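Local coordinates for protein putative transcriptional regulator, sugar-binding family (Arthrobacter aurescens, PDB 3NZE) that probably acts as a SorC-family transcriptional regulator, binding DNA and responding to a carbohydrate effector through its sugar-binding domain, at residues 186-189 with 195-198; 172-177 with 189-194; 10-15 with 253-258; 15-18 with 23-26; 48-53 with 111-116. All coordinates share one frame; numbering follows the deposited sequence. Where two conformers were deposited one is given.

Contact 1 of 5, residues 186-189 with 195-198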
# COMPACT_ATOMS: atom_id res chain seq x y z
N ASP A 186 -18.03 -11.58 -0.97
CA ASP A 186 -16.99 -12.12 -1.85
C ASP A 186 -15.75 -12.61 -1.10
O ASP A 186 -14.70 -12.80 -1.70
CB ASP A 186 -16.58 -11.06 -2.88
CG ASP A 186 -17.72 -10.68 -3.82
OD1 ASP A 186 -17.82 -9.49 -4.19
OD2 ASP A 186 -18.51 -11.57 -4.18
N ASP A 187 -15.89 -12.83 0.21
CA ASP A 187 -14.77 -13.22 1.08
C ASP A 187 -13.56 -12.29 0.94
O ASP A 187 -12.42 -12.74 0.97
CB ASP A 187 -14.32 -14.67 0.85
CG ASP A 187 -13.36 -15.18 1.94
OD1 ASP A 187 -13.87 -15.67 2.97
OD2 ASP A 187 -12.12 -15.08 1.77
N VAL A 188 -13.82 -10.99 0.79
CA VAL A 188 -12.73 -10.02 0.69
C VAL A 188 -12.09 -9.81 2.06
O VAL A 188 -12.80 -9.69 3.06
CB VAL A 188 -13.23 -8.68 0.12
CG1 VAL A 188 -12.14 -7.61 0.20
CG2 VAL A 188 -13.71 -8.88 -1.32
N VAL A 189 -10.76 -9.78 2.11
CA VAL A 189 -10.06 -9.61 3.39
C VAL A 189 -9.26 -8.31 3.49
O VAL A 189 -8.83 -7.93 4.57
CB VAL A 189 -9.14 -10.81 3.74
CG1 VAL A 189 -9.97 -12.08 3.84
CG2 VAL A 189 -8.06 -10.98 2.71
N VAL A 195 -7.48 -1.86 -4.49
CA VAL A 195 -7.86 -3.06 -5.24
C VAL A 195 -7.92 -4.24 -4.27
O VAL A 195 -6.92 -4.59 -3.64
CB VAL A 195 -6.88 -3.39 -6.39
CG1 VAL A 195 -7.39 -4.58 -7.21
CG2 VAL A 195 -6.68 -2.18 -7.29
N PHE A 196 -9.10 -4.83 -4.14
CA PHE A 196 -9.37 -5.82 -3.11
C PHE A 196 -9.00 -7.24 -3.49
O PHE A 196 -8.94 -7.58 -4.68
CB PHE A 196 -10.85 -5.75 -2.74
CG PHE A 196 -11.26 -4.41 -2.18
CD1 PHE A 196 -11.28 -4.20 -0.82
CD2 PHE A 196 -11.61 -3.36 -3.03
CE1 PHE A 196 -11.63 -2.96 -0.29
CE2 PHE A 196 -11.97 -2.12 -2.51
CZ PHE A 196 -11.98 -1.92 -1.14
N PHE A 197 -8.76 -8.07 -2.48
CA PHE A 197 -8.45 -9.48 -2.69
C PHE A 197 -9.05 -10.36 -1.60
O PHE A 197 -9.43 -9.86 -0.53
CB PHE A 197 -6.94 -9.68 -2.74
CG PHE A 197 -6.22 -8.99 -1.62
CD1 PHE A 197 -6.29 -9.48 -0.32
CD2 PHE A 197 -5.50 -7.83 -1.86
CE1 PHE A 197 -5.63 -8.84 0.72
CE2 PHE A 197 -4.83 -7.17 -0.82
CZ PHE A 197 -4.90 -7.69 0.48
N ARG A 198 -9.13 -11.67 -1.87
CA ARG A 198 -9.66 -12.65 -0.92
C ARG A 198 -8.53 -13.26 -0.10
O ARG A 198 -7.36 -12.94 -0.30
CB ARG A 198 -10.43 -13.76 -1.67
CG ARG A 198 -11.57 -13.24 -2.55
CD ARG A 198 -12.34 -14.40 -3.20
NE ARG A 198 -13.39 -13.94 -4.10
CZ ARG A 198 -13.19 -13.58 -5.37
NH1 ARG A 198 -11.97 -13.62 -5.89
NH2 ARG A 198 -14.21 -13.17 -6.11
O HOH W 1 -16.80 -13.78 -4.94
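The carbonyl oxygen of Phe-197 is met by two groups of the neighbouring strand. Val-189 N donates to Phe-197 O over 3.0 Å, in the carbonyl plane and almost straight (170° at the hydrogen). The CA-H of Val-188 adds a weaker contact, CA lying 3.5 Å from the same Phe-197 O. One residue further along, the roles reverse: the CA of Arg-198 comes within 3.3 Å of Asp-187 O. These exchanges mark the open end of the antiparallel hairpin of strands 188-192 and 195-198. The first strand enters it straight from helix 177-185, which closes in a Schellman motif with Asp-187, at positive phi, as its C-prime residue. Apolar groups then meet in two separate pairs. Val-188 CG1, anti to the backbone N (chi1 172°), lies obliquely against the Phe-196 ring, 3.7 Å from CD1. Val-189 CG2 touches Phe-197 at the ring edge, 3.8 Å from CE1. Although the CB of Phe-197 points away from segment 186-189, its chi1 of 47° sets CG between backbone N and carbonyl carbon and turns the ring back toward the valine. Outside this apolar zone the Arg-198 chain, extended from CG to NE, carries its guanidinium past the helix end, with NE 3.0 Å from Asp-186 O. A water in the guanidinium plane accepts from Arg-198 NH2 at 2.9 Å and donates to Asp-186 OD2 at 2.9 Å, so one water links the two side chains, whose charged atoms OD2 and NH2 are not in contact. Asp-204 O also takes a bond from NH2, and Ser-202 OG one from NH1.

Contact 2 of 5, residues 172-177 with 189-194; sequences GGYLDE and VGDVAT
Van der Waals contact comes first: the phenol end of Tyr-174 rests on the aliphatic part of Thr-194. Tyr-174 OH lies 3.4 Å from Thr-194 CG2, and the methyl also reaches the ring carbon, CG2 to CZ being 3.7 Å, in an oblique approach. With chi1 at 81°, Thr-194 OG1 lies between backbone N and carbonyl carbon and donates to Ala-193 O at 2.6 Å, also bonding Ser-212 OG, while CG2 faces the phenol.

Water-mediated contact is the second kind. Tyr-174 OH and Asp-191 OD1 are 4.2 Å apart, and a water spans them, 2.9 Å from Tyr-174 OH and donating to Asp-191 OD1 at 3.0 Å. The same OD1 is bonded by the hydroxyl of Tyr-170.

The third kind is internal to the hairpin. Asp-191 OD2 accepts from Thr-194 N over 2.8 Å, on the anti side and 30° out of the carboxylate plane. This Asx motif spans the turn joining strands 188-192 and 195-198, where Ala-193 and Thr-194 both have positive phi, close to a type I' turn. Tyr-174 itself comes from the loop before helix 177-185, its ring stacked on Phe-125. Its side chain is about 12 Å from that of Thr-96, a calcium ligand in a crystal structure of this protein, although no calcium is bound to this chain here.

With a backbone N-H, a tyrosine hydroxyl and a water around it, the buried carboxylate of Asp-191 is well provided with polar partners, which would probably favour its charged form.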
# COMPACT_ATOMS: atom_id res chain seq x y z
N GLY A 172 -10.16 4.76 4.45
CA GLY A 172 -10.18 5.64 3.30
C GLY A 172 -11.51 6.35 3.18
O GLY A 172 -11.62 7.35 2.47
N GLY A 173 -12.52 5.83 3.87
CA GLY A 173 -13.82 6.46 3.91
C GLY A 173 -14.47 6.65 2.56
O GLY A 173 -15.21 7.61 2.35
N TYR A 174 -14.20 5.74 1.62
CA TYR A 174 -14.78 5.86 0.29
C TYR A 174 -15.89 4.82 -0.00
O TYR A 174 -16.50 4.85 -1.08
CB TYR A 174 -13.69 5.81 -0.78
CG TYR A 174 -12.78 4.60 -0.71
CD1 TYR A 174 -11.49 4.71 -0.22
CD2 TYR A 174 -13.21 3.34 -1.14
CE1 TYR A 174 -10.64 3.62 -0.15
CE2 TYR A 174 -12.36 2.24 -1.08
CZ TYR A 174 -11.08 2.39 -0.58
OH TYR A 174 -10.24 1.29 -0.51
N LEU A 175 -16.14 3.92 0.94
CA LEU A 175 -17.23 2.96 0.81
C LEU A 175 -18.40 3.30 1.73
O LEU A 175 -18.20 3.74 2.86
CB LEU A 175 -16.74 1.54 1.13
CG LEU A 175 -15.62 0.95 0.27
CD1 LEU A 175 -15.32 -0.48 0.71
CD2 LEU A 175 -15.97 1.00 -1.20
N ASP A 176 -19.62 3.10 1.25
CA ASP A 176 -20.79 3.23 2.11
C ASP A 176 -21.15 1.87 2.71
O ASP A 176 -20.47 0.87 2.45
CB ASP A 176 -21.97 3.86 1.37
CG ASP A 176 -22.40 3.07 0.16
OD1 ASP A 176 -22.98 3.67 -0.76
OD2 ASP A 176 -22.16 1.84 0.12
N GLU A 177 -22.21 1.82 3.51
CA GLU A 177 -22.53 0.60 4.26
C GLU A 177 -22.87 -0.59 3.36
O GLU A 177 -22.46 -1.72 3.65
CB GLU A 177 -23.64 0.85 5.28
CG GLU A 177 -24.91 1.46 4.71
CD GLU A 177 -26.02 1.55 5.74
OE1 GLU A 177 -25.97 2.46 6.60
OE2 GLU A 177 -26.95 0.71 5.69
N VAL A 189 -10.76 -9.78 2.11
CA VAL A 189 -10.06 -9.61 3.39
C VAL A 189 -9.26 -8.31 3.49
O VAL A 189 -8.83 -7.93 4.57
CB VAL A 189 -9.14 -10.81 3.74
CG1 VAL A 189 -9.97 -12.08 3.84
CG2 VAL A 189 -8.06 -10.98 2.71
N GLY A 190 -9.07 -7.63 2.36
CA GLY A 190 -8.23 -6.45 2.36
C GLY A 190 -7.98 -5.88 0.98
O GLY A 190 -8.58 -6.31 -0.01
N ASP A 191 -7.08 -4.91 0.90
CA ASP A 191 -6.79 -4.25 -0.36
C ASP A 191 -5.38 -3.73 -0.40
O ASP A 191 -4.76 -3.48 0.63
CB ASP A 191 -7.76 -3.07 -0.62
CG ASP A 191 -7.34 -1.77 0.10
OD1 ASP A 191 -7.76 -1.57 1.26
OD2 ASP A 191 -6.60 -0.95 -0.49
N VAL A 192 -4.87 -3.58 -1.62
CA VAL A 192 -3.70 -2.77 -1.85
C VAL A 192 -4.09 -1.74 -2.89
O VAL A 192 -4.63 -2.10 -3.95
CB VAL A 192 -2.53 -3.60 -2.35
CG1 VAL A 192 -1.49 -2.70 -3.01
CG2 VAL A 192 -1.93 -4.38 -1.19
N ALA A 193 -3.84 -0.47 -2.59
CA ALA A 193 -4.14 0.63 -3.51
C ALA A 193 -5.62 0.69 -3.92
O ALA A 193 -5.96 1.13 -5.02
CB ALA A 193 -3.23 0.55 -4.75
N THR A 194 -6.48 0.25 -3.00
CA THR A 194 -7.93 0.17 -3.20
C THR A 194 -8.39 -0.94 -4.15
O THR A 194 -9.55 -0.97 -4.55
CB THR A 194 -8.60 1.55 -3.55
OG1 THR A 194 -8.44 1.84 -4.95
CG2 THR A 194 -8.02 2.67 -2.70
O HOH W 2 -8.44 1.34 1.72

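Contact 3 of 5, residues 10-15 with 253-258; sequences PELESQ and LDEASA
A light, apolar contact joins two helices at the edge of the domain: Leu-12 of helix 9-20 lies against the first turn of helix 255-261. No hydrogen bond crosses it. The CB atoms of Leu-12 and Ala-258 are 4.4 Å apart, and because Ala-258 carries just a methyl, the backbones approach to 6.7 Å between their CA atoms. The leucine's branch also reaches Glu-255, one turn earlier on the helix, with Leu-12 CD1 4.4 Å from Glu-255 CG. What is touched there is the aliphatic stem of the glutamate; its carboxylate continues to a salt bridge with Arg-259, whose side chain also packs on Leu-12.

The contact belongs to a Rossmann-like alpha/beta domain, in which strand 250-254 runs parallel to 23-27 and passes directly into helix 255-261. That abrupt change is marked by Asp-254 at the N-cap. Its OD2 accepts from Ser-257 N at 3.1 Å, the donor standing 58° out of the carboxylate plane. The second oxygen, OD1, takes the Ser-257 hydroxyl on its syn side, with OG at 2.6 Å, and also receives Gly-232 N. Both carboxylate oxygens are therefore engaged, which should fix the carboxylate's rotation. Val-26 of strand 23-27 also touches Ala-258, while Glu-13 OE2 binds Val-26 N.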
# COMPACT_ATOMS: atom_id res chain seq x y z
N PRO A 10 15.04 -10.92 14.47
CA PRO A 10 15.74 -11.68 13.43
C PRO A 10 15.20 -13.09 13.26
O PRO A 10 15.20 -13.60 12.14
CB PRO A 10 17.18 -11.70 13.93
CG PRO A 10 17.31 -10.45 14.74
CD PRO A 10 15.98 -10.29 15.42
N GLU A 11 14.76 -13.72 14.34
CA GLU A 11 14.22 -15.08 14.22
C GLU A 11 12.85 -15.03 13.53
O GLU A 11 12.52 -15.89 12.71
CB GLU A 11 14.13 -15.76 15.59
CG GLU A 11 15.49 -16.12 16.19
CD GLU A 11 15.39 -16.70 17.59
OE1 GLU A 11 14.72 -16.09 18.45
OE2 GLU A 11 15.99 -17.77 17.83
N LEU A 12 12.07 -14.00 13.86
CA LEU A 12 10.79 -13.80 13.19
C LEU A 12 11.00 -13.49 11.70
O LEU A 12 10.21 -13.93 10.86
CB LEU A 12 9.98 -12.69 13.87
CG LEU A 12 9.50 -13.06 15.28
CD1 LEU A 12 9.05 -11.82 16.06
CD2 LEU A 12 8.37 -14.08 15.21
N GLU A 13 12.05 -12.74 11.38
CA GLU A 13 12.35 -12.43 9.99
C GLU A 13 12.62 -13.72 9.24
O GLU A 13 12.11 -13.93 8.14
CB GLU A 13 13.53 -11.47 9.87
CG GLU A 13 13.20 -10.08 10.37
CD GLU A 13 14.40 -9.17 10.52
OE1 GLU A 13 15.54 -9.63 10.33
OE2 GLU A 13 14.19 -7.97 10.82
N SER A 14 13.42 -14.59 9.85
CA SER A 14 13.75 -15.85 9.22
C SER A 14 12.50 -16.67 8.95
O SER A 14 12.33 -17.23 7.86
CB SER A 14 14.71 -16.65 10.09
OG SER A 14 15.06 -17.85 9.44
N GLN A 15 11.62 -16.75 9.95
CA GLN A 15 10.40 -17.53 9.80
C GLN A 15 9.52 -17.00 8.68
O GLN A 15 9.00 -17.76 7.88
CB GLN A 15 9.65 -17.63 11.13
CG GLN A 15 10.46 -18.38 12.18
CD GLN A 15 9.96 -18.18 13.60
OE1 GLN A 15 8.76 -18.08 13.84
NE2 GLN A 15 10.89 -18.14 14.55
N LEU A 253 7.15 -4.68 8.97
CA LEU A 253 6.01 -4.77 9.88
C LEU A 253 6.45 -4.82 11.33
O LEU A 253 7.60 -5.12 11.62
CB LEU A 253 5.13 -5.98 9.55
CG LEU A 253 5.55 -7.37 10.06
CD1 LEU A 253 4.46 -8.39 9.76
CD2 LEU A 253 6.88 -7.85 9.46
N ASP A 254 5.52 -4.51 12.24
CA ASP A 254 5.87 -4.47 13.65
C ASP A 254 5.92 -5.87 14.23
O ASP A 254 5.31 -6.80 13.70
CB ASP A 254 4.86 -3.63 14.43
CG ASP A 254 3.46 -4.23 14.38
OD1 ASP A 254 2.83 -4.15 13.30
OD2 ASP A 254 3.01 -4.78 15.41
N GLU A 255 6.65 -5.99 15.34
CA GLU A 255 6.86 -7.25 16.04
C GLU A 255 5.56 -8.01 16.33
O GLU A 255 5.48 -9.20 16.08
CB GLU A 255 7.63 -6.98 17.33
CG GLU A 255 7.93 -8.19 18.19
CD GLU A 255 8.64 -7.81 19.47
OE1 GLU A 255 9.14 -6.67 19.57
OE2 GLU A 255 8.69 -8.65 20.39
N ALA A 256 4.55 -7.31 16.85
CA ALA A 256 3.30 -7.99 17.17
C ALA A 256 2.63 -8.59 15.94
O ALA A 256 2.15 -9.73 15.98
CB ALA A 256 2.35 -7.06 17.91
N SER A 257 2.59 -7.82 14.85
CA SER A 257 2.04 -8.31 13.60
C SER A 257 2.83 -9.51 13.09
O SER A 257 2.26 -10.45 12.56
CB SER A 257 2.03 -7.22 12.52
OG SER A 257 1.17 -6.15 12.87
N ALA A 258 4.16 -9.49 13.26
CA ALA A 258 4.98 -10.59 12.76
C ALA A 258 4.70 -11.86 13.54
O ALA A 258 4.65 -12.95 12.97
CB ALA A 258 6.46 -10.23 12.83

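Contact 4 of 5, residues 15-18 with 23-26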
# COMPACT_ATOMS: atom_id res chain seq x y z
N GLN A 15 11.62 -16.75 9.95
CA GLN A 15 10.40 -17.53 9.80
C GLN A 15 9.52 -17.00 8.68
O GLN A 15 9.00 -17.76 7.88
CB GLN A 15 9.65 -17.63 11.13
CG GLN A 15 10.46 -18.38 12.18
CD GLN A 15 9.96 -18.18 13.60
OE1 GLN A 15 8.76 -18.08 13.84
NE2 GLN A 15 10.89 -18.14 14.55
N ILE A 16 9.33 -15.67 8.64
CA ILE A 16 8.51 -15.07 7.60
C ILE A 16 9.15 -15.22 6.22
O ILE A 16 8.46 -15.53 5.24
CB ILE A 16 8.24 -13.59 7.92
CG1 ILE A 16 7.37 -13.50 9.18
CG2 ILE A 16 7.59 -12.88 6.74
CD1 ILE A 16 7.31 -12.10 9.81
N ARG A 17 10.46 -15.01 6.13
CA ARG A 17 11.18 -15.22 4.86
C ARG A 17 10.91 -16.61 4.31
O ARG A 17 10.59 -16.80 3.13
CB ARG A 17 12.69 -15.07 5.07
CG ARG A 17 13.28 -13.76 4.62
CD ARG A 17 14.77 -13.91 4.37
NE ARG A 17 15.48 -14.49 5.51
CZ ARG A 17 15.91 -13.80 6.56
NH1 ARG A 17 16.55 -14.41 7.55
NH2 ARG A 17 15.69 -12.49 6.63
N ASN A 18 11.06 -17.61 5.18
CA ASN A 18 10.93 -19.00 4.74
C ASN A 18 9.50 -19.40 4.43
O ASN A 18 9.25 -20.19 3.51
CB ASN A 18 11.55 -19.94 5.78
CG ASN A 18 13.07 -19.86 5.79
OD1 ASN A 18 13.67 -19.53 4.77
ND2 ASN A 18 13.68 -20.13 6.93
N ASP A 23 11.45 -10.79 1.38
CA ASP A 23 12.44 -10.23 2.28
C ASP A 23 11.67 -9.44 3.33
O ASP A 23 10.61 -8.89 3.04
CB ASP A 23 13.48 -9.40 1.52
CG ASP A 23 14.52 -10.28 0.81
OD1 ASP A 23 15.40 -10.81 1.51
OD2 ASP A 23 14.45 -10.44 -0.42
N VAL A 24 12.18 -9.42 4.55
CA VAL A 24 11.41 -8.84 5.65
C VAL A 24 12.25 -8.16 6.71
O VAL A 24 13.36 -8.61 7.03
CB VAL A 24 10.51 -9.92 6.31
CG1 VAL A 24 11.35 -11.08 6.77
CG2 VAL A 24 9.69 -9.34 7.46
N HIS A 25 11.72 -7.06 7.24
CA HIS A 25 12.28 -6.36 8.38
C HIS A 25 11.21 -6.30 9.46
O HIS A 25 10.14 -5.71 9.26
CB HIS A 25 12.70 -4.93 8.00
CG HIS A 25 13.94 -4.87 7.16
ND1 HIS A 25 13.91 -4.94 5.79
CD2 HIS A 25 15.24 -4.76 7.51
CE1 HIS A 25 15.14 -4.87 5.32
NE2 HIS A 25 15.97 -4.76 6.35
N VAL A 26 11.51 -6.91 10.60
CA VAL A 26 10.60 -6.88 11.74
C VAL A 26 11.08 -5.81 12.69
O VAL A 26 12.23 -5.80 13.11
CB VAL A 26 10.56 -8.26 12.44
CG1 VAL A 26 9.81 -8.17 13.75
CG2 VAL A 26 9.92 -9.30 11.53
O HOH W 3 14.95 -10.56 4.62
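With chi1 at -66°, Ile-16 sends CG2 anti to its backbone N and toward Val-24, while an extended chi2 of 166° carries CD1 on toward Val-26. One isoleucine thus serves two residues of the strand: CG2 lies 4.2 Å from Val-24 CG2, and CD1 lies 4.2 Å from Val-26 CG2. The Ile-16 and Val-24 side chains cross at about a right angle. The other methyl of Val-24, CG1, fits between neighbours on the helix, 4.2 Å from Ile-16 CB and 3.9 Å from Arg-17 CG.

Arg-17 is apolar at its base and polar at its tip. A bend at chi3 (-53°) brings NH2 to a water lying beside Val-24 N; the water sits in the guanidinium plane, 2.9 Å from Arg-17 NH2. That water also accepts from Val-24 N at 3.0 Å and donates to Asp-23 OD1 at 3.2 Å. Arginine and aspartate, their charged atoms NH2 and OD1 being 5.4 Å apart, are consequently joined through solvent, and the same molecule satisfies a backbone N-H at the strand's margin.

The chain turns back from helix 9-20 into strand 23-27, which runs the other way. Asp-23 and His-25 make backbone bonds to Leu-251 and Leu-253 of strand 250-254, so the N-H groups of Val-24 and Val-26 face the other way: Val-24 N meets the water, and Val-26 N is taken by Glu-13 OE2 of the helix. Ile-16 and Val-26 both touch Ala-258, so helices 9-20 and 255-261 meet each other over strand 23-27.

Contact 5 of 5, residues 48-53 with 111-116; sequences RTIGPL and SAYGAR
The close part of this contact is confined to the hydroxyl of Tyr-113, which reaches residues Ile-50 and Gly-51. Its OH lies 3.8 Å from Gly-51 CA and 3.9 Å from Ile-50 CG2, the branch that is anti to the backbone N (chi1 -73°). The Ile-50 and Tyr-113 side chains cross at about a right angle, and it is the phenol oxygen that makes the touch. Ala-112 CB lies over the ring centre, 4.0 Å above the plane, and the side chains of Val-54, Leu-75 and Lys-78 pack round the tyrosine.

Elsewhere the two segments stand well apart. The nearest CA atoms, those of Gly-51 and Tyr-113, are 9.0 Å from each other, and no hydrogen bond crosses. The solvent side is that of partly exposed Gly-51 and exposed Pro-52, whose CB points away from segment 111-116. Two residues of the chain between the segments bond to both of them: Lys-78 NZ meets Gly-51 O, and Thr-80 OG1 meets Tyr-113 O.

Helix 99-113 stops at Tyr-113, and Gly-114 leaves helical geometry with positive phi before the chain enters strand 116-118. Tyr-113 therefore joins the end of helix 99-113 to segment 48-53, where Ile-50 of helix 35-50 also touches Ile-227 of strand 225-230.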
# COMPACT_ATOMS: atom_id res chain seq x y z
N ARG A 48 13.97 3.72 5.94
CA ARG A 48 15.35 3.29 5.88
C ARG A 48 15.54 2.22 4.81
O ARG A 48 16.54 2.19 4.11
CB ARG A 48 15.82 2.79 7.25
CG ARG A 48 17.17 2.10 7.20
CD ARG A 48 17.72 1.86 8.59
NE ARG A 48 18.12 3.11 9.23
CZ ARG A 48 18.94 3.19 10.27
NH1 ARG A 48 19.46 2.08 10.79
NH2 ARG A 48 19.25 4.37 10.79
N THR A 49 14.55 1.33 4.70
CA THR A 49 14.60 0.26 3.71
C THR A 49 14.36 0.74 2.28
O THR A 49 14.98 0.25 1.33
CB THR A 49 13.63 -0.87 4.09
OG1 THR A 49 14.07 -1.46 5.33
CG2 THR A 49 13.58 -1.92 3.00
N ILE A 50 13.46 1.71 2.13
CA ILE A 50 13.11 2.27 0.83
C ILE A 50 14.25 3.04 0.17
O ILE A 50 14.44 2.98 -1.05
CB ILE A 50 11.90 3.20 0.97
CG1 ILE A 50 10.63 2.38 1.21
CG2 ILE A 50 11.75 4.10 -0.26
CD1 ILE A 50 9.44 3.22 1.64
N GLY A 51 15.00 3.80 0.97
CA GLY A 51 16.04 4.68 0.45
C GLY A 51 16.98 4.09 -0.60
O GLY A 51 17.10 4.63 -1.70
N PRO A 52 17.66 2.99 -0.26
CA PRO A 52 18.59 2.32 -1.17
C PRO A 52 17.92 1.83 -2.46
O PRO A 52 18.61 1.59 -3.45
CB PRO A 52 19.06 1.11 -0.35
CG PRO A 52 18.88 1.51 1.06
CD PRO A 52 17.66 2.40 1.09
N LEU A 53 16.61 1.70 -2.46
CA LEU A 53 15.89 1.17 -3.62
C LEU A 53 15.43 2.28 -4.56
O LEU A 53 14.92 2.00 -5.64
CB LEU A 53 14.70 0.32 -3.19
CG LEU A 53 15.04 -0.78 -2.18
CD1 LEU A 53 13.81 -1.60 -1.84
CD2 LEU A 53 16.15 -1.68 -2.71
N SER A 111 10.33 15.73 -2.77
CA SER A 111 11.35 16.56 -2.14
C SER A 111 12.53 15.73 -1.63
O SER A 111 13.68 16.16 -1.73
CB SER A 111 10.75 17.36 -0.98
OG SER A 111 9.90 18.40 -1.45
N ALA A 112 12.24 14.56 -1.08
CA ALA A 112 13.30 13.72 -0.54
C ALA A 112 14.27 13.27 -1.62
O ALA A 112 15.47 13.14 -1.37
CB ALA A 112 12.73 12.52 0.18
N TYR A 113 13.76 13.06 -2.84
CA TYR A 113 14.56 12.45 -3.90
C TYR A 113 14.87 13.35 -5.09
O TYR A 113 15.55 12.94 -6.04
CB TYR A 113 13.92 11.13 -4.34
CG TYR A 113 13.81 10.16 -3.18
CD1 TYR A 113 14.95 9.71 -2.54
CD2 TYR A 113 12.58 9.74 -2.71
CE1 TYR A 113 14.87 8.84 -1.47
CE2 TYR A 113 12.48 8.87 -1.64
CZ TYR A 113 13.64 8.43 -1.02
OH TYR A 113 13.56 7.57 0.04
N GLY A 114 14.39 14.59 -5.04
CA GLY A 114 14.54 15.51 -6.16
C GLY A 114 13.84 14.97 -7.39
O GLY A 114 14.28 15.21 -8.52
N ALA A 115 12.75 14.24 -7.17
CA ALA A 115 12.01 13.59 -8.23
C ALA A 115 10.80 14.42 -8.63
O ALA A 115 10.19 15.07 -7.79
CB ALA A 115 11.55 12.20 -7.78
N ARG A 116 10.45 14.38 -9.91
CA ARG A 116 9.25 15.06 -10.36
C ARG A 116 8.02 14.31 -9.88
O ARG A 116 7.98 13.08 -9.92
CB ARG A 116 9.22 15.18 -11.88
CG ARG A 116 8.03 15.99 -12.37
CD ARG A 116 8.05 16.16 -13.88
NE ARG A 116 7.39 15.06 -14.58
CZ ARG A 116 8.02 14.20 -15.38
NH1 ARG A 116 9.32 14.30 -15.58
NH2 ARG A 116 7.33 13.24 -15.98

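Taken together, the five contacts illustrate how chemistry follows position in an alpha/beta fold. Contacts 1 and 2 share Val-189: contact 1, partly buried, lies within the hairpin of strands 188-192 and 195-198 and relies on backbone bonds and a solvent-bridged charge pair, whereas contact 2, fully buried, packs a preceding loop on its turn and settles polar atoms around a carboxylate. Contacts 3 and 4 share Gln-15 and helix 9-20, about 6 Å apart between centres, and cover the sheet's edge with mainly aliphatic groups, contact 4 adding a water near exposed Arg-17 and Asp-23. Contact 5, chiefly buried but slight, touches contact 4 through His-25 and Thr-49. Waters bridge the segments in contacts 1, 2 and 4.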